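Local coordinates for protein SidF, inhibitor of growth family, member 3 (Legionella pneumophila subsp. pneumophila, PDB 4FYE) that removes phosphate from membrane phosphoinositides, probably the 3-phosphate of phosphatidylinositol 3,4,5-trisphosphate, at residues 10-15 with 203-208; 30-35 with 183-188; 38-43 with 48-53. The protein carries 1 engineered substitution. All coordinates share one frame; numbering follows the deposited sequence.

From the N terminus, helix 9-16 comes first, and contact 1 rests it on strand 199-206, closing the widest of the three loops. Nested inside it, contact 2 joins the loop that follows the helix to the start of strand 184-189. Innermost is contact 3, the short hairpin of strands 39-42 and 50-55. No loop crosses another. Strands 39-42, 50-55, 184-189 and 199-206 are successive neighbours in one mixed sheet, so all three contacts meet there. Hydrogen bonds also join them: Y12 OH to D43 OD2 between contacts 1 and 3, Y32 O to R38 NH1 between contacts 2 and 3, and Y204 O to L185 N between contacts 1 and 2.

Contact 1. Residues 10-15 with 203-208; sequences ETYVTH and MYIPCG
V13 on helix 9-16 and M203 on strand 199-206 are the closest backbone pair, with 8.8 Å between their CA atoms, and side chains alone bridge that gap: no hydrogen bond crosses it. M203 spans much of it with its long side chain. Its CG sits between the backbone N and the carbonyl carbon (chi1 45°), the chain then runs straight to the sulfur, and a bend at chi3 (89°) turns CE toward the helix. There the methyl group meets V13 CG1 at 3.8 Å, and it also comes within 4.1 Å of V13 O. The second touch is looser. The Y12 and I205 side chains run past one another, pointing opposite ways, and I205 CG2 comes to the edge of the tyrosine ring, near its plane, at 4.2 Å from Y12 CE2. With CG placed opposite the backbone N (chi1 -169°), Y12 carries its ring off the helix to this meeting.

This is a helix laid on one face of a mixed beta sheet. M203 and I205, two residues apart on the strand, both point to the helix, whereas Y204 between them turns to the other face, where its ring meets that of H707. Strand 199-206 is flanked by 184-189 on one side and 247-254 on the other; T184 touches I205 and Y12, I186 touches M203, and I250 touches both M203 and I205. The Y12 ring passes I205 and ends in a hydroxyl hydrogen-bonded to D43, the last residue before the hairpin turn, which links the helix to the edge of the sheet.

Contact 2. Residues 30-35 with 183-188; sequences LAYGYP and DTLIHR
Y32 reaches from the loop before the first hairpin strand to D183, at the foot of strand 184-189, and donates a hydrogen bond from its hydroxyl to the carboxylate: Y32 OH to D183 OD2 is 2.5 Å. The two side chains lie at a slant, with ring and carboxylate planes 36° apart. The hydroxyl meets OD2 on its anti side, 27° out of the carboxylate plane, and OD2 in turn lies at the ring edge, 3.4 Å from Y32 CE2. Both residues carry CG beside the backbone N, opposite the carbonyl carbon (chi1 -70° for Y32), which carries the ring toward D183. The bond gives the buried carboxylate oxygen a donor.

Leucine side chains lie beside the pair. L30 folds back over its near neighbour, its CD1 standing 4.0 Å above one face of the Y32 ring, offset toward the rim; its other methyl, CD2, lies 4.3 Å from D183 OD2. From the strand, L185 CD2 approaches Y32 OH to 4.3 Å. The contact is a single hydrogen bond with leucine methyls beside it, tying an irregular loop to the sheet.

The loop backbone is held as well: Y32 O accepts a hydrogen bond from R38, and A31 N gives one to N81 of helix 71-92. Helix 701-712 closes in through T709 against Y32 and through L706 and H707 against L185, while V52 of the adjacent strand 50-55 touches the ring and Q50 packs on D183.

Contact 3. Residues 38-43 with 48-53; sequences RQVFKD and GKQVVV
Q39 and V53, then F41 and V51, form the hydrogen-bonded pairs of an antiparallel hairpin whose strand axes come within 4.6 Å. Each pair exchanges two backbone bonds, among them V53 N to Q39 O at 2.8 Å and F41 N to V51 O at 2.9 Å. A fifth, D43 N to K49 O at 2.8 Å, closes the hairpin end. The non-hydrogen-bonded pair V40 and V52 adds CA-H...O contacts, among them V52 CA to Q39 O at 3.2 Å.

Apolar packing divides between the faces. With its CG beside the backbone N (chi1 -67°), F41 leans diagonally across to V53 on the partner strand, CD2 to V53 CG2 at 3.8 Å, the side chains crossing at about a right angle. V51 CG2 lies 3.8 Å from D43 CA. On the other face V40 CG2 and V52 CG2 meet loosely at 4.5 Å.

Polar ends find partners elsewhere. D43 OD1 takes the amides of M45 and L46, the first making an Asx turn, and K42 forms a salt bridge with E21. Strand 39-42 is outermost in the sheet, though V40 and K42 bond to the backbone of V23 and E21; strand 50-55 pairs with strand 184-189, and R38 packs against helix 701-712.

Contact 1. Residues 10-15 with 203-208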
loop_
_atom_site.group_PDB
_atom_site.type_symbol
_atom_site.label_atom_id
_atom_site.label_comp_id
_atom_site.label_asym_id
_atom_site.label_seq_id
_atom_site.Cartn_x
_atom_site.Cartn_y
_atom_site.Cartn_z
ATOM N N GLU A 10 4.918 17.388 4.801
ATOM C CA GLU A 10 4.662 18.428 3.856
ATOM C C GLU A 10 5.952 19.127 3.475
ATOM O O GLU A 10 6.162 19.410 2.271
ATOM C CB GLU A 10 3.645 19.471 4.352
ATOM C CG GLU A 10 3.247 20.394 3.211
ATOM C CD GLU A 10 2.358 21.603 3.575
ATOM O OE1 GLU A 10 2.524 22.692 2.928
ATOM O OE2 GLU A 10 1.488 21.466 4.480
ATOM N N THR A 11 6.828 19.426 4.447
ATOM C CA THR A 11 8.012 20.185 4.046
ATOM C C THR A 11 8.898 19.275 3.179
ATOM O O THR A 11 9.356 19.653 2.107
ATOM C CB THR A 11 8.795 20.870 5.195
ATOM O OG1 THR A 11 9.855 20.012 5.593
ATOM C CG2 THR A 11 7.926 21.219 6.404
ATOM N N TYR A 12 9.099 18.052 3.614
ATOM C CA TYR A 12 9.751 17.106 2.731
ATOM C C TYR A 12 9.178 16.986 1.299
ATOM O O TYR A 12 9.927 17.043 0.319
ATOM C CB TYR A 12 9.839 15.752 3.367
ATOM C CG TYR A 12 10.731 14.778 2.645
ATOM C CD1 TYR A 12 12.017 15.129 2.189
ATOM C CD2 TYR A 12 10.326 13.484 2.468
ATOM C CE1 TYR A 12 12.852 14.199 1.559
ATOM C CE2 TYR A 12 11.149 12.542 1.869
ATOM C CZ TYR A 12 12.401 12.896 1.417
ATOM O OH TYR A 12 13.153 11.918 0.794
ATOM N N VAL A 13 7.874 16.849 1.158
ATOM C CA VAL A 13 7.277 16.675 -0.182
ATOM C C VAL A 13 7.556 17.921 -1.041
ATOM O O VAL A 13 7.816 17.831 -2.276
ATOM C CB VAL A 13 5.771 16.464 -0.029
ATOM C CG1 VAL A 13 5.065 16.649 -1.348
ATOM C CG2 VAL A 13 5.468 15.102 0.676
ATOM N N THR A 14 7.544 19.083 -0.378
ATOM C CA THR A 14 7.809 20.332 -1.030
ATOM C C THR A 14 9.240 20.386 -1.528
ATOM O O THR A 14 9.485 20.778 -2.663
ATOM C CB THR A 14 7.614 21.487 -0.061
ATOM O OG1 THR A 14 6.226 21.539 0.320
ATOM C CG2 THR A 14 8.032 22.781 -0.725
ATOM N N HIS A 15 10.206 20.009 -0.704
ATOM C CA HIS A 15 11.579 19.963 -1.218
ATOM C C HIS A 15 11.719 19.025 -2.394
ATOM O O HIS A 15 12.425 19.302 -3.323
ATOM C CB HIS A 15 12.543 19.607 -0.113
ATOM C CG HIS A 15 12.858 20.758 0.780
ATOM N ND1 HIS A 15 13.969 21.519 0.617
ATOM C CD2 HIS A 15 12.135 21.321 1.824
ATOM C CE1 HIS A 15 13.970 22.495 1.540
ATOM N NE2 HIS A 15 12.841 22.376 2.276
ATOM N N MET A 203 3.680 10.341 -5.399
ATOM C CA MET A 203 4.978 9.790 -5.108
ATOM C C MET A 203 4.907 8.600 -4.157
ATOM O O MET A 203 3.911 8.404 -3.518
ATOM C CB MET A 203 5.889 10.857 -4.562
ATOM C CG MET A 203 5.269 11.737 -3.508
ATOM S SD MET A 203 6.596 12.811 -2.841
ATOM C CE MET A 203 6.610 14.269 -3.901
ATOM N N TYR A 204 5.928 7.756 -4.190
ATOM C CA TYR A 204 6.100 6.611 -3.359
ATOM C C TYR A 204 7.415 6.923 -2.705
ATOM O O TYR A 204 8.450 7.141 -3.406
ATOM C CB TYR A 204 6.163 5.275 -4.167
ATOM C CG TYR A 204 4.811 4.686 -4.660
ATOM C CD1 TYR A 204 3.648 5.418 -4.662
ATOM C CD2 TYR A 204 4.736 3.408 -5.145
ATOM C CE1 TYR A 204 2.439 4.880 -5.092
ATOM C CE2 TYR A 204 3.537 2.862 -5.629
ATOM C CZ TYR A 204 2.393 3.583 -5.593
ATOM O OH TYR A 204 1.212 3.024 -6.073
ATOM N N ILE A 205 7.352 7.072 -1.369
ATOM C CA ILE A 205 8.509 7.298 -0.582
ATOM C C ILE A 205 8.701 6.027 0.205
ATOM O O ILE A 205 7.815 5.587 0.893
ATOM C CB ILE A 205 8.328 8.466 0.361
ATOM C CG1 ILE A 205 7.997 9.751 -0.395
ATOM C CG2 ILE A 205 9.612 8.698 1.175
ATOM C CD1 ILE A 205 7.374 10.776 0.567
ATOM N N PRO A 206 9.847 5.399 0.059
ATOM C CA PRO A 206 10.067 4.131 0.747
ATOM C C PRO A 206 10.077 4.383 2.247
ATOM O O PRO A 206 10.727 5.296 2.741
ATOM C CB PRO A 206 11.484 3.764 0.369
ATOM C CG PRO A 206 11.914 4.718 -0.695
ATOM C CD PRO A 206 11.077 5.940 -0.563
ATOM N N CYS A 207 9.427 3.540 2.996
ATOM C CA CYS A 207 9.546 3.718 4.394
ATOM C C CYS A 207 9.771 2.389 5.007
ATOM O O CYS A 207 9.754 1.373 4.320
ATOM C CB CYS A 207 8.245 4.314 4.937
ATOM S SG CYS A 207 6.880 3.259 4.507
ATOM N N GLY A 208 9.910 2.419 6.322
ATOM C CA GLY A 208 10.061 1.234 7.120
ATOM C C GLY A 208 11.482 1.215 7.620
ATOM O O GLY A 208 12.405 1.667 6.931
#

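Contact 2. Residues 30-35 with 183-188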
loop_
_atom_site.group_PDB
_atom_site.type_symbol
_atom_site.label_atom_id
_atom_site.label_comp_id
_atom_site.label_asym_id
_atom_site.label_seq_id
_atom_site.Cartn_x
_atom_site.Cartn_y
_atom_site.Cartn_z
ATOM N N LEU A 30 20.277 1.711 -9.742
ATOM C CA LEU A 30 19.814 0.618 -10.586
ATOM C C LEU A 30 19.327 1.222 -11.902
ATOM O O LEU A 30 19.120 2.437 -11.995
ATOM C CB LEU A 30 18.707 -0.178 -9.868
ATOM C CG LEU A 30 17.293 0.439 -9.841
ATOM C CD1 LEU A 30 16.260 -0.371 -10.642
ATOM C CD2 LEU A 30 16.864 0.566 -8.405
ATOM N N ALA A 31 19.156 0.388 -12.914
ATOM C CA ALA A 31 18.785 0.910 -14.214
ATOM C C ALA A 31 17.284 0.993 -14.380
ATOM O O ALA A 31 16.556 0.020 -14.198
ATOM C CB ALA A 31 19.385 0.075 -15.314
ATOM N N TYR A 32 16.833 2.181 -14.724
ATOM C CA TYR A 32 15.412 2.411 -15.014
ATOM C C TYR A 32 15.023 2.538 -16.500
ATOM O O TYR A 32 13.840 2.347 -16.819
ATOM C CB TYR A 32 15.040 3.684 -14.332
ATOM C CG TYR A 32 15.019 3.558 -12.871
ATOM C CD1 TYR A 32 13.857 3.059 -12.211
ATOM C CD2 TYR A 32 16.115 3.953 -12.107
ATOM C CE1 TYR A 32 13.803 2.967 -10.820
ATOM C CE2 TYR A 32 16.069 3.857 -10.710
ATOM C CZ TYR A 32 14.929 3.375 -10.085
ATOM O OH TYR A 32 14.883 3.349 -8.713
ATOM N N GLY A 33 16.003 2.855 -17.371
ATOM C CA GLY A 33 15.840 3.034 -18.809
ATOM C C GLY A 33 14.988 4.262 -19.126
ATOM O O GLY A 33 14.780 5.121 -18.266
ATOM N N TYR A 34 14.449 4.326 -20.347
ATOM C CA TYR A 34 13.757 5.510 -20.802
ATOM C C TYR A 34 14.578 6.793 -20.487
ATOM O O TYR A 34 14.116 7.697 -19.770
ATOM C CB TYR A 34 12.332 5.562 -20.218
ATOM C CG TYR A 34 11.517 4.273 -20.414
ATOM C CD1 TYR A 34 10.658 4.109 -21.550
ATOM C CD2 TYR A 34 11.625 3.198 -19.515
ATOM C CE1 TYR A 34 9.936 2.938 -21.757
ATOM C CE2 TYR A 34 10.920 2.008 -19.735
ATOM C CZ TYR A 34 10.056 1.896 -20.836
ATOM O OH TYR A 34 9.330 0.713 -21.030
ATOM N N PRO A 35 15.793 6.887 -21.039
ATOM C CA PRO A 35 16.570 8.117 -20.785
ATOM C C PRO A 35 15.812 9.443 -21.153
ATOM O O PRO A 35 15.124 9.516 -22.152
ATOM C CB PRO A 35 17.835 7.926 -21.626
ATOM C CG PRO A 35 17.436 6.977 -22.748
ATOM C CD PRO A 35 16.372 6.065 -22.122
ATOM N N ASP A 183 14.830 4.213 -3.947
ATOM C CA ASP A 183 14.672 5.537 -4.429
ATOM C C ASP A 183 13.238 6.057 -4.146
ATOM O O ASP A 183 12.250 5.305 -4.101
ATOM C CB ASP A 183 14.927 5.505 -5.938
ATOM C CG ASP A 183 16.354 5.176 -6.302
ATOM O OD1 ASP A 183 17.281 5.329 -5.460
ATOM O OD2 ASP A 183 16.566 4.763 -7.478
ATOM N N THR A 184 13.108 7.345 -3.998
ATOM C CA THR A 184 11.789 7.921 -3.973
ATOM C C THR A 184 11.259 8.018 -5.409
ATOM O O THR A 184 12.006 8.356 -6.314
ATOM C CB THR A 184 11.862 9.321 -3.351
ATOM O OG1 THR A 184 12.046 9.184 -1.941
ATOM C CG2 THR A 184 10.583 9.969 -3.530
ATOM N N LEU A 185 9.985 7.741 -5.619
ATOM C CA LEU A 185 9.508 7.798 -6.956
ATOM C C LEU A 185 8.390 8.806 -7.122
ATOM O O LEU A 185 7.402 8.803 -6.346
ATOM C CB LEU A 185 8.995 6.433 -7.364
ATOM C CG LEU A 185 9.855 5.271 -6.919
ATOM C CD1 LEU A 185 8.940 4.069 -7.122
ATOM C CD2 LEU A 185 11.138 5.166 -7.778
ATOM N N ILE A 186 8.528 9.640 -8.170
ATOM C CA ILE A 186 7.617 10.751 -8.412
ATOM C C ILE A 186 7.063 10.798 -9.835
ATOM O O ILE A 186 7.797 10.701 -10.822
ATOM C CB ILE A 186 8.298 12.096 -8.104
ATOM C CG1 ILE A 186 8.848 12.089 -6.695
ATOM C CG2 ILE A 186 7.275 13.248 -8.129
ATOM C CD1 ILE A 186 9.393 13.447 -6.282
ATOM N N HIS A 187 5.757 10.948 -9.946
ATOM C CA HIS A 187 5.143 11.300 -11.219
ATOM C C HIS A 187 4.415 12.598 -11.139
ATOM O O HIS A 187 3.435 12.706 -10.352
ATOM C CB HIS A 187 4.167 10.246 -11.610
ATOM C CG HIS A 187 3.542 10.456 -12.962
ATOM N ND1 HIS A 187 2.411 9.868 -13.309
ATOM C CD2 HIS A 187 3.887 11.286 -14.010
ATOM C CE1 HIS A 187 2.077 10.198 -14.549
ATOM N NE2 HIS A 187 2.966 11.112 -14.966
ATOM N N ARG A 188 4.861 13.567 -11.946
ATOM C CA ARG A 188 4.190 14.879 -12.116
ATOM C C ARG A 188 3.460 15.032 -13.447
ATOM O O ARG A 188 4.018 14.718 -14.519
ATOM C CB ARG A 188 5.249 15.979 -12.150
ATOM C CG ARG A 188 6.227 15.832 -10.994
ATOM C CD ARG A 188 7.412 16.826 -11.110
ATOM N NE ARG A 188 7.005 18.204 -10.881
ATOM C CZ ARG A 188 7.715 19.081 -10.170
ATOM N NH1 ARG A 188 8.881 18.736 -9.625
ATOM N NH2 ARG A 188 7.262 20.316 -10.005
#

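Contact 3. Residues 38-43 with 48-53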
loop_
_atom_site.group_PDB
_atom_site.type_symbol
_atom_site.label_atom_id
_atom_site.label_comp_id
_atom_site.label_asym_id
_atom_site.label_seq_id
_atom_site.Cartn_x
_atom_site.Cartn_y
_atom_site.Cartn_z
ATOM N N ARG A 38 12.695 8.953 -17.547
ATOM C CA ARG A 38 12.941 8.538 -16.118
ATOM C C ARG A 38 14.197 9.244 -15.610
ATOM O O ARG A 38 15.331 8.758 -15.732
ATOM C CB ARG A 38 12.986 7.011 -15.938
ATOM C CG ARG A 38 11.632 6.326 -16.196
ATOM C CD ARG A 38 11.762 4.829 -16.064
ATOM N NE ARG A 38 10.480 4.170 -16.220
ATOM C CZ ARG A 38 10.266 2.856 -16.116
ATOM N NH1 ARG A 38 11.259 2.002 -15.891
ATOM N NH2 ARG A 38 9.042 2.378 -16.258
ATOM N N GLN A 39 13.999 10.418 -15.047
ATOM C CA GLN A 39 15.130 11.199 -14.689
ATOM C C GLN A 39 15.476 10.996 -13.236
ATOM O O GLN A 39 14.593 10.852 -12.386
ATOM C CB GLN A 39 14.833 12.624 -15.030
ATOM C CG GLN A 39 14.567 12.705 -16.528
ATOM C CD GLN A 39 14.948 14.066 -17.026
ATOM O OE1 GLN A 39 14.389 15.072 -16.571
ATOM N NE2 GLN A 39 15.975 14.121 -17.886
ATOM N N VAL A 40 16.769 10.944 -12.979
ATOM C CA VAL A 40 17.282 10.630 -11.681
ATOM C C VAL A 40 18.049 11.788 -11.058
ATOM O O VAL A 40 18.796 12.515 -11.734
ATOM C CB VAL A 40 18.164 9.384 -11.743
ATOM C CG1 VAL A 40 18.433 8.866 -10.336
ATOM C CG2 VAL A 40 17.454 8.312 -12.540
ATOM N N PHE A 41 17.877 11.926 -9.757
ATOM C CA PHE A 41 18.273 13.140 -9.066
ATOM C C PHE A 41 18.711 12.829 -7.623
ATOM O O PHE A 41 18.429 11.741 -7.075
ATOM C CB PHE A 41 17.064 14.058 -8.967
ATOM C CG PHE A 41 16.561 14.601 -10.285
ATOM C CD1 PHE A 41 17.241 15.632 -10.938
ATOM C CD2 PHE A 41 15.340 14.142 -10.830
ATOM C CE1 PHE A 41 16.758 16.166 -12.130
ATOM C CE2 PHE A 41 14.865 14.655 -12.024
ATOM C CZ PHE A 41 15.574 15.683 -12.684
ATOM N N LYS A 42 19.358 13.786 -6.956
ATOM C CA LYS A 42 19.830 13.515 -5.575
ATOM C C LYS A 42 18.704 13.855 -4.637
ATOM O O LYS A 42 17.936 14.772 -4.927
ATOM C CB LYS A 42 21.062 14.336 -5.235
ATOM C CG LYS A 42 22.373 13.862 -5.873
ATOM C CD LYS A 42 23.531 14.581 -5.162
ATOM C CE LYS A 42 24.842 14.652 -5.942
ATOM N NZ LYS A 42 25.806 15.629 -5.302
ATOM N N ASP A 43 18.567 13.116 -3.536
ATOM C CA ASP A 43 17.546 13.472 -2.545
ATOM C C ASP A 43 17.870 14.840 -1.944
ATOM O O ASP A 43 19.025 15.116 -1.607
ATOM C CB ASP A 43 17.436 12.409 -1.471
ATOM C CG ASP A 43 16.234 12.615 -0.569
ATOM O OD1 ASP A 43 16.360 13.429 0.386
ATOM O OD2 ASP A 43 15.167 11.997 -0.835
ATOM N N GLY A 48 22.752 10.136 0.757
ATOM C CA GLY A 48 23.000 9.232 -0.395
ATOM C C GLY A 48 21.729 8.648 -1.028
ATOM O O GLY A 48 21.794 7.658 -1.718
ATOM N N LYS A 49 20.561 9.234 -0.762
ATOM C CA LYS A 49 19.333 8.759 -1.411
ATOM C C LYS A 49 19.040 9.435 -2.781
ATOM O O LYS A 49 19.500 10.564 -3.070
ATOM C CB LYS A 49 18.112 8.806 -0.476
ATOM C CG LYS A 49 18.261 8.186 0.927
ATOM C CD LYS A 49 18.781 6.752 0.969
ATOM C CE LYS A 49 18.570 6.115 2.347
ATOM N NZ LYS A 49 18.860 4.646 2.382
ATOM N N GLN A 50 18.308 8.712 -3.627
ATOM C CA GLN A 50 17.984 9.212 -4.946
ATOM C C GLN A 50 16.503 9.302 -5.184
ATOM O O GLN A 50 15.716 8.652 -4.491
ATOM C CB GLN A 50 18.653 8.353 -6.018
ATOM C CG GLN A 50 20.108 8.783 -6.220
ATOM C CD GLN A 50 20.924 7.778 -7.019
ATOM O OE1 GLN A 50 20.385 6.995 -7.809
ATOM N NE2 GLN A 50 22.244 7.804 -6.824
ATOM N N VAL A 51 16.154 10.034 -6.237
ATOM C CA VAL A 51 14.796 10.284 -6.581
ATOM C C VAL A 51 14.609 10.098 -8.061
ATOM O O VAL A 51 15.384 10.645 -8.839
ATOM C CB VAL A 51 14.510 11.729 -6.263
ATOM C CG1 VAL A 51 13.069 12.049 -6.525
ATOM C CG2 VAL A 51 14.868 11.968 -4.821
ATOM N N VAL A 52 13.582 9.358 -8.475
ATOM C CA VAL A 52 13.329 9.265 -9.888
ATOM C C VAL A 52 12.040 10.022 -10.220
ATOM O O VAL A 52 10.992 9.782 -9.581
ATOM C CB VAL A 52 13.096 7.824 -10.297
ATOM C CG1 VAL A 52 12.956 7.774 -11.811
ATOM C CG2 VAL A 52 14.196 6.888 -9.784
ATOM N N VAL A 53 12.069 10.879 -11.237
ATOM C CA VAL A 53 10.938 11.777 -11.526
ATOM C C VAL A 53 10.510 11.609 -13.008
ATOM O O VAL A 53 11.345 11.549 -13.894
ATOM C CB VAL A 53 11.300 13.260 -11.230
ATOM C CG1 VAL A 53 10.142 14.215 -11.535
ATOM C CG2 VAL A 53 11.703 13.478 -9.764
#